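Phosphoribosylglycinamide synthetase (Anaerococcus prevotii, PDB 4DIM) probably acts as an ATP-dependent ligase of the ATP-grasp superfamily, binding ATP and a metal ion. Local coordinates at residues G108-M113 against I273-G278; E115-Y120 against K247-A252; N123-F128 against I186-I191; F190-E195 against I265-E270. All blocks are in the same frame, centred on the assembly; numbering follows the deposited sequence.

Interaction 1: G108-M113 against I273-G278; sequences GDKYKM and IIELTG
Lys110 and Glu275 make the one salt bridge of this contact, with Lys110 NZ 2.9 Å from Glu275 OE1. The two side chains cross at about a right angle, and the ammonium group comes down on OE1 from above the carboxylate, 57° out of its plane. The lysine gets there because its chain is bent at chi2 and again at chi4 (-66°), the second bend placing NZ. Lys110 NZ also lies 2.6 Å from Ile274 O, the carbonyl just before the glutamate. Beside it Met113, modelled as selenomethionine, lies against the strand backbone: its CE is 3.4 Å from Ile274 O, and SE approaches Leu276 N. At the start of the helix, Asp109 OD2 accepts a weak bond from Lys112 N at 3.3 Å, an N-cap that serves the first turn. Thr277 OG1 is satisfied by Asp81, and Ile273 O by Thr124 OG1. The strand has a classic beta bulge here, Ile274 and Glu275 both facing Asp263. Thus the first turn of helix 110-120 rests against the outermost strand, 270-277, of the large antiparallel sheet, with helix 236-253 packing on Met113 and Leu276 and strand 258-267 next in the sheet.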
loop_
_atom_site.group_PDB
_atom_site.type_symbol
_atom_site.label_atom_id
_atom_site.label_comp_id
_atom_site.label_asym_id
_atom_site.label_seq_id
_atom_site.Cartn_x
_atom_site.Cartn_y
_atom_site.Cartn_z
ATOM N N GLY A 108 8.789 8.816 2.898
ATOM C CA GLY A 108 7.896 9.450 3.854
ATOM C C GLY A 108 7.783 10.952 3.757
ATOM O O GLY A 108 6.771 11.509 4.186
ATOM N N ASP A 109 8.812 11.623 3.202
ATOM C CA ASP A 109 8.825 13.073 3.073
ATOM C C ASP A 109 8.714 13.464 1.621
ATOM O O ASP A 109 9.664 13.280 0.865
ATOM C CB ASP A 109 10.104 13.647 3.701
ATOM C CG ASP A 109 10.054 15.155 3.903
ATOM O OD1 ASP A 109 9.175 15.626 4.665
ATOM O OD2 ASP A 109 10.905 15.859 3.329
ATOM N N LYS A 110 7.546 13.984 1.226
ATOM C CA LYS A 110 7.278 14.460 -0.146
ATOM C C LYS A 110 8.325 15.475 -0.678
ATOM O O LYS A 110 8.621 15.426 -1.856
ATOM C CB LYS A 110 5.873 15.109 -0.248
ATOM C CG LYS A 110 4.716 14.124 -0.483
ATOM C CD LYS A 110 3.723 14.629 -1.556
ATOM C CE LYS A 110 2.778 13.558 -2.052
ATOM N NZ LYS A 110 3.478 12.473 -2.791
ATOM N N TYR A 111 8.857 16.382 0.159
ATOM C CA TYR A 111 9.862 17.349 -0.302
ATOM C C TYR A 111 11.122 16.616 -0.763
ATOM O O TYR A 111 11.662 16.945 -1.809
ATOM C CB TYR A 111 10.293 18.373 0.783
ATOM C CG TYR A 111 9.246 19.147 1.560
ATOM C CD1 TYR A 111 8.964 20.475 1.244
ATOM C CD2 TYR A 111 8.774 18.670 2.782
ATOM C CE1 TYR A 111 8.189 21.279 2.091
ATOM C CE2 TYR A 111 7.980 19.455 3.620
ATOM C CZ TYR A 111 7.656 20.749 3.251
ATOM O OH TYR A 111 6.847 21.521 4.048
ATOM N N LYS A 112 11.603 15.664 0.061
ATOM C CA LYS A 112 12.796 14.854 -0.185
ATOM C C LYS A 112 12.599 13.882 -1.327
ATOM O O LYS A 112 13.553 13.596 -2.057
ATOM C CB LYS A 112 13.191 14.038 1.057
ATOM C CG LYS A 112 13.839 14.797 2.211
ATOM C CD LYS A 112 14.224 13.818 3.362
ATOM C CE LYS A 112 14.238 14.448 4.753
ATOM N NZ LYS A 112 15.522 15.126 5.062
HETATM N N MSE A 113 11.379 13.326 -1.449
HETATM C CA MSE A 113 11.021 12.401 -2.531
HETATM C C MSE A 113 11.014 13.128 -3.852
HETATM O O MSE A 113 11.587 12.650 -4.824
HETATM C CB MSE A 113 9.622 11.775 -2.287
HETATM C CG MSE A 113 9.382 10.481 -3.076
HETATM SE SE MSE A 113 7.519 9.936 -3.280
HETATM C CE MSE A 113 6.791 11.523 -4.189
ATOM N N ILE A 273 4.382 9.145 -10.614
ATOM C CA ILE A 273 4.371 8.521 -9.298
ATOM C C ILE A 273 3.895 9.516 -8.314
ATOM O O ILE A 273 4.556 10.534 -8.119
ATOM C CB ILE A 273 5.782 8.018 -8.918
ATOM C CG1 ILE A 273 6.246 6.941 -9.915
ATOM C CG2 ILE A 273 5.814 7.510 -7.440
ATOM C CD1 ILE A 273 7.444 6.433 -9.690
ATOM N N ILE A 274 2.802 9.198 -7.608
ATOM C CA ILE A 274 2.295 10.054 -6.527
ATOM C C ILE A 274 2.987 9.687 -5.193
ATOM O O ILE A 274 3.540 10.558 -4.561
ATOM C CB ILE A 274 0.763 9.939 -6.379
ATOM C CG1 ILE A 274 0.049 10.275 -7.677
ATOM C CG2 ILE A 274 0.286 10.849 -5.251
ATOM C CD1 ILE A 274 -1.290 9.487 -7.790
ATOM N N GLU A 275 2.889 8.420 -4.771
ATOM C CA GLU A 275 3.443 7.876 -3.529
ATOM C C GLU A 275 4.189 6.560 -3.816
ATOM O O GLU A 275 3.809 5.819 -4.713
ATOM C CB GLU A 275 2.352 7.600 -2.449
ATOM C CG GLU A 275 1.292 8.653 -2.188
ATOM C CD GLU A 275 1.749 9.960 -1.549
ATOM O OE1 GLU A 275 2.949 10.079 -1.200
ATOM O OE2 GLU A 275 0.895 10.867 -1.384
ATOM N N LEU A 276 5.211 6.266 -3.020
ATOM C CA LEU A 276 6.024 5.057 -3.126
ATOM C C LEU A 276 6.522 4.652 -1.734
ATOM O O LEU A 276 7.211 5.433 -1.086
ATOM C CB LEU A 276 7.208 5.294 -4.071
ATOM C CG LEU A 276 7.893 3.994 -4.555
ATOM C CD1 LEU A 276 8.185 4.005 -6.078
ATOM C CD2 LEU A 276 9.155 3.703 -3.802
ATOM N N THR A 277 6.215 3.433 -1.280
ATOM C CA THR A 277 6.663 2.965 0.043
ATOM C C THR A 277 7.365 1.586 -0.106
ATOM O O THR A 277 6.966 0.794 -0.931
ATOM C CB THR A 277 5.498 3.000 1.041
ATOM O OG1 THR A 277 5.832 2.324 2.240
ATOM C CG2 THR A 277 4.257 2.410 0.523
ATOM N N GLY A 278 8.395 1.316 0.696
ATOM C CA GLY A 278 9.119 0.048 0.668
ATOM C C GLY A 278 8.476 -1.082 1.449
ATOM O O GLY A 278 9.146 -1.764 2.218
#

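Interaction 2: E115-Y120 against K247-A252; sequences EAFKKY and KKAIKA
The rings of Tyr120 and Phe117 both bear on Ala252. Ala252 CA comes obliquely to the Tyr120 ring in an off-centre CH-pi contact, 4.0 Å from its centroid and 30° off its normal, while Ala252 CB reaches back to Tyr120 CB at 3.5 Å. The same methyl lies at the edge of the Phe117 ring, near its plane, 4.2 Å from CD1. Ala249 CB approaches that ring obliquely, 3.9 Å from Phe117 CE1. In Phe117 chi1 (-68°) places CG beside the backbone N, anti to the carbonyl carbon. Ala116 completes the packing, its CB 3.7 Å from Ala252 O. No hydrogen bond joins the segments; the axes of the two short segments pass 9.6 Å apart, at 114° between their N-to-C directions, with three alanines at the contact. At the margin Lys248 CE passes near Tyr120 O, and its NZ is hydrogen-bonded to Asn121 O just beyond. Phe117 also packs on Ile273 of strand 270-277 and on Val122 and Thr124 of the following loop. Helices 110-120 and 236-253 therefore meet over that strand, Ala249 touching both Ile273 and Leu276 there.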
loop_
_atom_site.group_PDB
_atom_site.type_symbol
_atom_site.label_atom_id
_atom_site.label_comp_id
_atom_site.label_asym_id
_atom_site.label_seq_id
_atom_site.Cartn_x
_atom_site.Cartn_y
_atom_site.Cartn_z
ATOM N N GLU A 115 12.524 15.845 -4.593
ATOM C CA GLU A 115 13.862 16.381 -4.823
ATOM C C GLU A 115 14.697 15.318 -5.567
ATOM O O GLU A 115 15.463 15.633 -6.474
ATOM C CB GLU A 115 14.513 16.774 -3.478
ATOM C CG GLU A 115 15.772 17.619 -3.619
ATOM C CD GLU A 115 16.574 17.842 -2.347
ATOM O OE1 GLU A 115 16.708 16.888 -1.544
ATOM O OE2 GLU A 115 17.122 18.957 -2.187
ATOM N N ALA A 116 14.540 14.060 -5.161
ATOM C CA ALA A 116 15.200 12.930 -5.791
ATOM C C ALA A 116 14.644 12.707 -7.177
ATOM O O ALA A 116 15.392 12.456 -8.109
ATOM C CB ALA A 116 15.008 11.682 -4.945
ATOM N N PHE A 117 13.340 12.794 -7.323
ATOM C CA PHE A 117 12.699 12.639 -8.618
ATOM C C PHE A 117 13.117 13.730 -9.589
ATOM O O PHE A 117 13.254 13.405 -10.757
ATOM C CB PHE A 117 11.174 12.605 -8.451
ATOM C CG PHE A 117 10.598 11.393 -7.735
ATOM C CD1 PHE A 117 11.402 10.302 -7.401
ATOM C CD2 PHE A 117 9.227 11.265 -7.547
ATOM C CE1 PHE A 117 10.842 9.153 -6.815
ATOM C CE2 PHE A 117 8.683 10.110 -7.007
ATOM C CZ PHE A 117 9.493 9.071 -6.624
ATOM N N LYS A 118 13.398 14.991 -9.161
ATOM C CA LYS A 118 13.876 15.963 -10.165
ATOM C C LYS A 118 15.301 15.600 -10.592
ATOM O O LYS A 118 15.589 15.594 -11.791
ATOM C CB LYS A 118 13.799 17.452 -9.695
ATOM C CG LYS A 118 14.599 17.831 -8.442
ATOM C CD LYS A 118 14.956 19.333 -8.370
ATOM C CE LYS A 118 13.832 20.328 -8.633
ATOM N NZ LYS A 118 14.258 21.739 -8.358
ATOM N N LYS A 119 16.144 15.209 -9.614
ATOM C CA LYS A 119 17.560 14.866 -9.776
ATOM C C LYS A 119 17.753 13.667 -10.710
ATOM O O LYS A 119 18.608 13.695 -11.598
ATOM C CB LYS A 119 18.166 14.552 -8.394
ATOM C CG LYS A 119 19.642 14.254 -8.408
ATOM C CD LYS A 119 20.113 13.644 -7.099
ATOM C CE LYS A 119 21.533 13.142 -7.236
ATOM N NZ LYS A 119 22.033 12.562 -5.967
ATOM N N TYR A 120 16.961 12.617 -10.474
ATOM C CA TYR A 120 16.969 11.366 -11.241
ATOM C C TYR A 120 15.927 11.370 -12.374
ATOM O O TYR A 120 15.844 10.381 -13.118
ATOM C CB TYR A 120 16.769 10.158 -10.304
ATOM C CG TYR A 120 18.004 9.887 -9.474
ATOM C CD1 TYR A 120 19.119 9.277 -10.033
ATOM C CD2 TYR A 120 18.121 10.381 -8.182
ATOM C CE1 TYR A 120 20.301 9.125 -9.315
ATOM C CE2 TYR A 120 19.254 10.128 -7.416
ATOM C CZ TYR A 120 20.363 9.539 -8.001
ATOM O OH TYR A 120 21.548 9.371 -7.326
ATOM N N LYS A 247 11.030 1.451 -11.779
ATOM C CA LYS A 247 12.460 1.065 -11.699
ATOM C C LYS A 247 13.364 2.292 -11.455
ATOM O O LYS A 247 14.311 2.209 -10.660
ATOM C CB LYS A 247 12.909 0.333 -12.963
ATOM C CG LYS A 247 12.451 -1.128 -13.016
ATOM C CD LYS A 247 12.988 -1.854 -14.294
ATOM C CE LYS A 247 12.476 -3.275 -14.470
ATOM N NZ LYS A 247 11.095 -3.325 -15.062
ATOM N N LYS A 248 13.053 3.426 -12.117
ATOM C CA LYS A 248 13.788 4.662 -11.921
ATOM C C LYS A 248 13.643 5.188 -10.498
ATOM O O LYS A 248 14.623 5.652 -9.909
ATOM C CB LYS A 248 13.304 5.741 -12.895
ATOM C CG LYS A 248 13.837 5.619 -14.274
ATOM C CD LYS A 248 13.044 6.420 -15.274
ATOM C CE LYS A 248 13.204 7.885 -15.093
ATOM N NZ LYS A 248 12.496 8.638 -16.146
ATOM N N ALA A 249 12.411 5.167 -9.967
ATOM C CA ALA A 249 12.070 5.658 -8.616
ATOM C C ALA A 249 12.711 4.835 -7.543
ATOM O O ALA A 249 13.186 5.360 -6.543
ATOM C CB ALA A 249 10.591 5.609 -8.431
ATOM N N ILE A 250 12.681 3.532 -7.723
ATOM C CA ILE A 250 13.299 2.613 -6.781
ATOM C C ILE A 250 14.737 2.988 -6.602
ATOM O O ILE A 250 15.206 3.080 -5.469
ATOM C CB ILE A 250 13.128 1.148 -7.266
ATOM C CG1 ILE A 250 11.673 0.672 -6.946
ATOM C CG2 ILE A 250 14.158 0.231 -6.624
ATOM C CD1 ILE A 250 11.227 -0.477 -7.736
ATOM N N LYS A 251 15.422 3.241 -7.699
ATOM C CA LYS A 251 16.832 3.602 -7.653
ATOM C C LYS A 251 17.015 5.066 -7.204
ATOM O O LYS A 251 17.832 5.286 -6.312
ATOM C CB LYS A 251 17.535 3.332 -8.980
ATOM C CG LYS A 251 19.054 3.112 -8.791
ATOM C CD LYS A 251 19.678 2.026 -9.717
ATOM C CE LYS A 251 20.865 1.302 -9.091
ATOM N NZ LYS A 251 22.132 2.108 -9.114
ATOM N N ALA A 252 16.189 6.035 -7.691
ATOM C CA ALA A 252 16.239 7.463 -7.239
ATOM C C ALA A 252 16.190 7.606 -5.702
ATOM O O ALA A 252 16.851 8.474 -5.127
ATOM C CB ALA A 252 15.088 8.273 -7.841
#

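Interaction 3: N123-F128 against I186-I191; sequences NTARHF and IVEEFI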
loop_
_atom_site.group_PDB
_atom_site.type_symbol
_atom_site.label_atom_id
_atom_site.label_comp_id
_atom_site.label_asym_id
_atom_site.label_seq_id
_atom_site.Cartn_x
_atom_site.Cartn_y
_atom_site.Cartn_z
ATOM N N ASN A 123 9.119 10.954 -13.459
ATOM C CA ASN A 123 7.840 11.619 -13.695
ATOM C C ASN A 123 7.056 11.669 -12.443
ATOM O O ASN A 123 6.761 10.627 -11.837
ATOM C CB ASN A 123 6.994 10.904 -14.742
ATOM C CG ASN A 123 7.518 10.928 -16.130
ATOM O OD1 ASN A 123 8.472 11.633 -16.450
ATOM N ND2 ASN A 123 6.907 10.128 -16.973
ATOM N N THR A 124 6.749 12.883 -12.036
ATOM C CA THR A 124 5.971 13.154 -10.845
ATOM C C THR A 124 5.424 14.595 -10.944
ATOM O O THR A 124 5.989 15.402 -11.699
ATOM C CB THR A 124 6.896 12.972 -9.622
ATOM O OG1 THR A 124 6.093 12.822 -8.443
ATOM C CG2 THR A 124 7.921 14.157 -9.480
ATOM N N ALA A 125 4.378 14.918 -10.144
ATOM C CA ALA A 125 3.844 16.290 -10.000
ATOM C C ALA A 125 4.918 17.153 -9.327
ATOM O O ALA A 125 5.186 16.996 -8.140
ATOM C CB ALA A 125 2.571 16.297 -9.152
ATOM N N ARG A 126 5.574 18.011 -10.091
ATOM C CA ARG A 126 6.672 18.822 -9.580
ATOM C C ARG A 126 6.143 19.914 -8.666
ATOM O O ARG A 126 4.998 20.346 -8.834
ATOM C CB ARG A 126 7.450 19.434 -10.759
ATOM C CG ARG A 126 8.104 18.382 -11.696
ATOM C CD ARG A 126 8.718 18.987 -12.960
ATOM N NE ARG A 126 7.704 19.636 -13.797
ATOM C CZ ARG A 126 7.950 20.374 -14.875
ATOM N NH1 ARG A 126 9.201 20.560 -15.296
ATOM N NH2 ARG A 126 6.948 20.930 -15.547
ATOM N N HIS A 127 6.963 20.353 -7.694
ATOM C CA HIS A 127 6.530 21.397 -6.761
ATOM C C HIS A 127 7.615 22.367 -6.392
ATOM O O HIS A 127 8.810 22.047 -6.350
ATOM C CB HIS A 127 5.954 20.801 -5.461
ATOM C CG HIS A 127 6.966 20.237 -4.504
ATOM N ND1 HIS A 127 7.563 21.009 -3.530
ATOM C CD2 HIS A 127 7.416 18.975 -4.386
ATOM C CE1 HIS A 127 8.355 20.193 -2.851
ATOM N NE2 HIS A 127 8.287 18.954 -3.323
ATOM N N PHE A 128 7.150 23.548 -6.014
ATOM C CA PHE A 128 8.025 24.617 -5.569
ATOM C C PHE A 128 7.548 25.181 -4.229
ATOM O O PHE A 128 6.353 25.435 -4.037
ATOM C CB PHE A 128 8.101 25.701 -6.657
ATOM C CG PHE A 128 9.050 25.301 -7.758
ATOM C CD1 PHE A 128 10.424 25.322 -7.551
ATOM C CD2 PHE A 128 8.573 24.772 -8.943
ATOM C CE1 PHE A 128 11.307 24.912 -8.549
ATOM C CE2 PHE A 128 9.456 24.353 -9.948
ATOM C CZ PHE A 128 10.820 24.442 -9.751
ATOM N N ILE A 186 3.124 26.005 -0.851
ATOM C CA ILE A 186 3.554 25.049 -1.841
ATOM C C ILE A 186 2.650 25.268 -3.026
ATOM O O ILE A 186 1.424 25.325 -2.897
ATOM C CB ILE A 186 3.629 23.574 -1.346
ATOM C CG1 ILE A 186 4.919 23.409 -0.499
ATOM C CG2 ILE A 186 3.674 22.571 -2.516
ATOM C CD1 ILE A 186 5.020 22.163 0.296
ATOM N N VAL A 187 3.282 25.521 -4.160
ATOM C CA VAL A 187 2.593 25.588 -5.445
ATOM C C VAL A 187 3.003 24.280 -6.129
ATOM O O VAL A 187 4.200 23.974 -6.244
ATOM C CB VAL A 187 2.830 26.875 -6.291
ATOM C CG1 VAL A 187 4.297 27.043 -6.707
ATOM C CG2 VAL A 187 1.923 26.871 -7.510
ATOM N N GLU A 188 2.027 23.444 -6.430
ATOM C CA GLU A 188 2.310 22.129 -7.020
ATOM C C GLU A 188 1.457 21.888 -8.233
ATOM O O GLU A 188 0.289 22.267 -8.252
ATOM C CB GLU A 188 2.061 21.027 -5.970
ATOM C CG GLU A 188 2.442 19.640 -6.425
ATOM C CD GLU A 188 2.300 18.574 -5.372
ATOM O OE1 GLU A 188 1.146 18.179 -5.088
ATOM O OE2 GLU A 188 3.342 18.089 -4.880
ATOM N N GLU A 189 2.022 21.192 -9.224
ATOM C CA GLU A 189 1.280 20.797 -10.426
ATOM C C GLU A 189 0.091 19.946 -10.040
ATOM O O GLU A 189 0.217 19.012 -9.227
ATOM C CB GLU A 189 2.159 19.978 -11.377
ATOM C CG GLU A 189 3.315 20.723 -12.017
ATOM C CD GLU A 189 4.102 19.842 -12.966
ATOM O OE1 GLU A 189 4.333 20.260 -14.124
ATOM O OE2 GLU A 189 4.513 18.738 -12.541
ATOM N N PHE A 190 -1.057 20.255 -10.620
ATOM C CA PHE A 190 -2.266 19.493 -10.394
ATOM C C PHE A 190 -2.407 18.531 -11.564
ATOM O O PHE A 190 -2.575 18.969 -12.706
ATOM C CB PHE A 190 -3.477 20.419 -10.235
ATOM C CG PHE A 190 -4.734 19.695 -9.802
ATOM C CD1 PHE A 190 -4.721 18.833 -8.711
ATOM C CD2 PHE A 190 -5.919 19.847 -10.503
ATOM C CE1 PHE A 190 -5.861 18.114 -8.357
ATOM C CE2 PHE A 190 -7.063 19.148 -10.131
ATOM C CZ PHE A 190 -7.029 18.284 -9.061
ATOM N N ILE A 191 -2.220 17.228 -11.294
ATOM C CA ILE A 191 -2.284 16.164 -12.293
ATOM C C ILE A 191 -3.618 15.499 -12.110
ATOM O O ILE A 191 -3.875 14.904 -11.081
ATOM C CB ILE A 191 -1.101 15.168 -12.143
ATOM C CG1 ILE A 191 0.262 15.881 -12.042
ATOM C CG2 ILE A 191 -1.092 14.162 -13.277
ATOM C CD1 ILE A 191 0.718 16.596 -13.313
#
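Phe128 and Val187 form the hydrogen-bonded antiparallel pair that adds the short strand 127-128 to the rim of a four-stranded sheet. Phe128 N donates to Val187 O at 3.0 Å and Val187 N to Phe128 O at 3.1 Å, both nearly straight; His127 and Glu188 are the neighbouring non-hydrogen-bonded pair. Just before strand 127-128 a side chain takes over part of the pairing. Glu189 N still bonds Arg126 O, but Arg126 N turns to Glu189 OE2 at 2.8 Å, on the anti side of the carboxylate. The other oxygen, OE1, takes Arg126 NH2 at 3.1 Å from above the carboxylate plane, though within the plane of the guanidinium; the two planes stand 54° apart. The bend at chi3 (-62°) places Arg126 NE near the same oxygen, where it adds a weak bond, and Lys144 N supplies OE1 with a further donor. An alanine in place of Glu189 would probably leave the Arg126 guanidinium without its counter-charge and free to turn, and rob Arg126 N and Lys144 N of their acceptor. Ala125 CB meets Ile191 CG1 at 3.7 Å. Val187 and Phe128 face helix 133-141, an alpha+beta arrangement consistent with the small lid subdomain of ATP-grasp enzymes.

Interaction 4: F190-E195 against I265-E270; sequences FIEGYE and ILKDNE
Lys267 runs fully extended over Ile191 and Glu192, every torsion from chi1 to chi4 near 180°. Its CB lies 4.0 Å from Ile191 CG2. CG then passes the carbonyl oxygen of Glu192, and CD settles 3.9 Å from the same Ile191 CG2, the lysine crossing the isoleucine at about a right angle. CE approaches the Glu192 carboxylate, and NZ ends 3.4 Å from Glu192 OE2, a weak hydrogen bond within a salt bridge. Glu192 itself sets out away from the lysine and is turned back by its bend at chi2 (-75°), which places CD. An alanine in place of Lys267 would probably leave the Glu192 carboxylate without its positive mate and open a gap beside Ile191 CG2. Next to these residues along the chain, the backbones join strands 194-203 and 258-267 of the large antiparallel sheet: Tyr194 and Leu266 form a hydrogen-bonded pair through Tyr194 N to Leu266 O at 2.8 Å and Leu266 N to Tyr194 O, with Glu195 and Ile265 as the non-hydrogen-bonded pair next along. Strand 258-267 then turns back into strand 270-277 through a tight hairpin at Asp268 and Asn269, both in the left-handed region. Ile265 reaches across with its CD1 3.4 Å from Gly193 N, and its CG2 meets Ile191 CG2 at 3.8 Å. The other face of the pairing holds Tyr194 CB and Leu266 CB, 4.0 Å apart, and helix 236-253 touches Leu266 through Ile238.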
loop_
_atom_site.group_PDB
_atom_site.type_symbol
_atom_site.label_atom_id
_atom_site.label_comp_id
_atom_site.label_asym_id
_atom_site.label_seq_id
_atom_site.Cartn_x
_atom_site.Cartn_y
_atom_site.Cartn_z
ATOM N N PHE A 190 -1.057 20.255 -10.620
ATOM C CA PHE A 190 -2.266 19.493 -10.394
ATOM C C PHE A 190 -2.407 18.531 -11.564
ATOM O O PHE A 190 -2.575 18.969 -12.706
ATOM C CB PHE A 190 -3.477 20.419 -10.235
ATOM C CG PHE A 190 -4.734 19.695 -9.802
ATOM C CD1 PHE A 190 -4.721 18.833 -8.711
ATOM C CD2 PHE A 190 -5.919 19.847 -10.503
ATOM C CE1 PHE A 190 -5.861 18.114 -8.357
ATOM C CE2 PHE A 190 -7.063 19.148 -10.131
ATOM C CZ PHE A 190 -7.029 18.284 -9.061
ATOM N N ILE A 191 -2.220 17.228 -11.294
ATOM C CA ILE A 191 -2.284 16.164 -12.293
ATOM C C ILE A 191 -3.618 15.499 -12.110
ATOM O O ILE A 191 -3.875 14.904 -11.081
ATOM C CB ILE A 191 -1.101 15.168 -12.143
ATOM C CG1 ILE A 191 0.262 15.881 -12.042
ATOM C CG2 ILE A 191 -1.092 14.162 -13.277
ATOM C CD1 ILE A 191 0.718 16.596 -13.313
ATOM N N GLU A 192 -4.495 15.643 -13.061
ATOM C CA GLU A 192 -5.809 15.039 -12.973
ATOM C C GLU A 192 -5.844 14.018 -14.113
ATOM O O GLU A 192 -5.445 14.336 -15.231
ATOM C CB GLU A 192 -6.948 16.118 -12.977
ATOM C CG GLU A 192 -7.080 17.042 -14.180
ATOM C CD GLU A 192 -6.081 18.177 -14.364
ATOM O OE1 GLU A 192 -6.538 19.267 -14.777
ATOM O OE2 GLU A 192 -4.852 17.949 -14.240
ATOM N N GLY A 193 -6.160 12.766 -13.789
ATOM C CA GLY A 193 -6.186 11.720 -14.799
ATOM C C GLY A 193 -6.619 10.364 -14.280
ATOM O O GLY A 193 -7.306 10.280 -13.270
ATOM N N TYR A 194 -6.218 9.288 -14.965
ATOM C CA TYR A 194 -6.572 7.932 -14.530
ATOM C C TYR A 194 -5.645 7.479 -13.369
ATOM O O TYR A 194 -4.429 7.334 -13.566
ATOM C CB TYR A 194 -6.533 6.933 -15.709
ATOM C CG TYR A 194 -7.057 5.569 -15.317
ATOM C CD1 TYR A 194 -8.387 5.392 -14.940
ATOM C CD2 TYR A 194 -6.203 4.473 -15.225
ATOM C CE1 TYR A 194 -8.852 4.167 -14.468
ATOM C CE2 TYR A 194 -6.674 3.226 -14.807
ATOM C CZ TYR A 194 -7.995 3.081 -14.407
ATOM O OH TYR A 194 -8.494 1.871 -13.955
ATOM N N GLU A 195 -6.223 7.299 -12.155
ATOM C CA GLU A 195 -5.455 6.855 -10.975
ATOM C C GLU A 195 -5.389 5.340 -10.903
ATOM O O GLU A 195 -6.392 4.653 -11.063
ATOM C CB GLU A 195 -6.046 7.361 -9.667
ATOM C CG GLU A 195 -6.084 8.860 -9.521
ATOM C CD GLU A 195 -6.853 9.357 -8.305
ATOM O OE1 GLU A 195 -7.531 8.537 -7.642
ATOM O OE2 GLU A 195 -6.784 10.576 -8.022
ATOM N N ILE A 265 -0.558 7.748 -11.512
ATOM C CA ILE A 265 -1.609 8.482 -12.217
ATOM C C ILE A 265 -1.257 8.518 -13.709
ATOM O O ILE A 265 -0.106 8.746 -14.088
ATOM C CB ILE A 265 -1.890 9.885 -11.657
ATOM C CG1 ILE A 265 -3.019 10.582 -12.444
ATOM C CG2 ILE A 265 -0.641 10.729 -11.660
ATOM C CD1 ILE A 265 -3.794 11.417 -11.694
ATOM N N LEU A 266 -2.253 8.295 -14.552
ATOM C CA LEU A 266 -2.031 8.337 -15.992
ATOM C C LEU A 266 -2.640 9.622 -16.573
ATOM O O LEU A 266 -3.841 9.846 -16.417
ATOM C CB LEU A 266 -2.607 7.060 -16.631
ATOM C CG LEU A 266 -2.999 7.093 -18.077
ATOM C CD1 LEU A 266 -1.773 7.224 -18.967
ATOM C CD2 LEU A 266 -3.708 5.844 -18.404
ATOM N N LYS A 267 -1.792 10.471 -17.214
ATOM C CA LYS A 267 -2.227 11.702 -17.889
ATOM C C LYS A 267 -1.599 11.810 -19.269
ATOM O O LYS A 267 -0.371 11.890 -19.383
ATOM C CB LYS A 267 -1.885 12.973 -17.064
ATOM C CG LYS A 267 -2.300 14.307 -17.725
ATOM C CD LYS A 267 -2.061 15.462 -16.783
ATOM C CE LYS A 267 -2.353 16.850 -17.330
ATOM N NZ LYS A 267 -2.186 17.900 -16.279
ATOM N N ASP A 268 -2.443 11.883 -20.313
ATOM C CA ASP A 268 -1.983 12.099 -21.695
ATOM C C ASP A 268 -0.857 11.120 -22.101
ATOM O O ASP A 268 0.196 11.538 -22.601
ATOM C CB ASP A 268 -1.516 13.560 -21.880
ATOM C CG ASP A 268 -2.568 14.603 -21.492
ATOM O OD1 ASP A 268 -3.788 14.294 -21.601
ATOM O OD2 ASP A 268 -2.173 15.746 -21.098
ATOM N N ASN A 269 -1.110 9.823 -21.905
ATOM C CA ASN A 269 -0.161 8.758 -22.207
ATOM C C ASN A 269 1.212 8.953 -21.505
ATOM O O ASN A 269 2.260 8.580 -22.021
ATOM C CB ASN A 269 -0.010 8.565 -23.737
ATOM C CG ASN A 269 -1.252 7.930 -24.299
ATOM O OD1 ASN A 269 -1.720 6.894 -23.794
ATOM N ND2 ASN A 269 -1.881 8.576 -25.279
ATOM N N GLU A 270 1.175 9.437 -20.285
ATOM C CA GLU A 270 2.363 9.572 -19.461
ATOM C C GLU A 270 1.942 9.273 -18.090
ATOM O O GLU A 270 0.805 9.591 -17.724
ATOM C CB GLU A 270 3.024 10.950 -19.583
ATOM C CG GLU A 270 3.889 11.098 -20.837
ATOM C CD GLU A 270 4.962 10.045 -21.061
ATOM O OE1 GLU A 270 5.455 9.463 -20.063
ATOM O OE2 GLU A 270 5.279 9.778 -22.244
#

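Interaction 2 is the buried one, apolar and free of hydrogen bonds across it; interaction 4 is at the surface, and 1 and 3 are partly buried. Helix 110-120 serves interactions 1 and 2, its first turn meeting strand 270-277 through a salt bridge and the selenomethionine side chain and its last turns meeting helix 236-253 through methyls and rings; the two contacts touch where Ile273 and Leu276 pack on Ala249. Interactions 3 and 4 share Phe190 and Ile191, and both combine strand pairing with a salt bridge, but in different sheets: 3 in the small four-stranded one, 4 in the large one. Thr124 and Asn123 of interaction 3 bond to the backbone of Ile273 in interaction 1, tying the loop that leads into the small sheet to the edge strand of the large one.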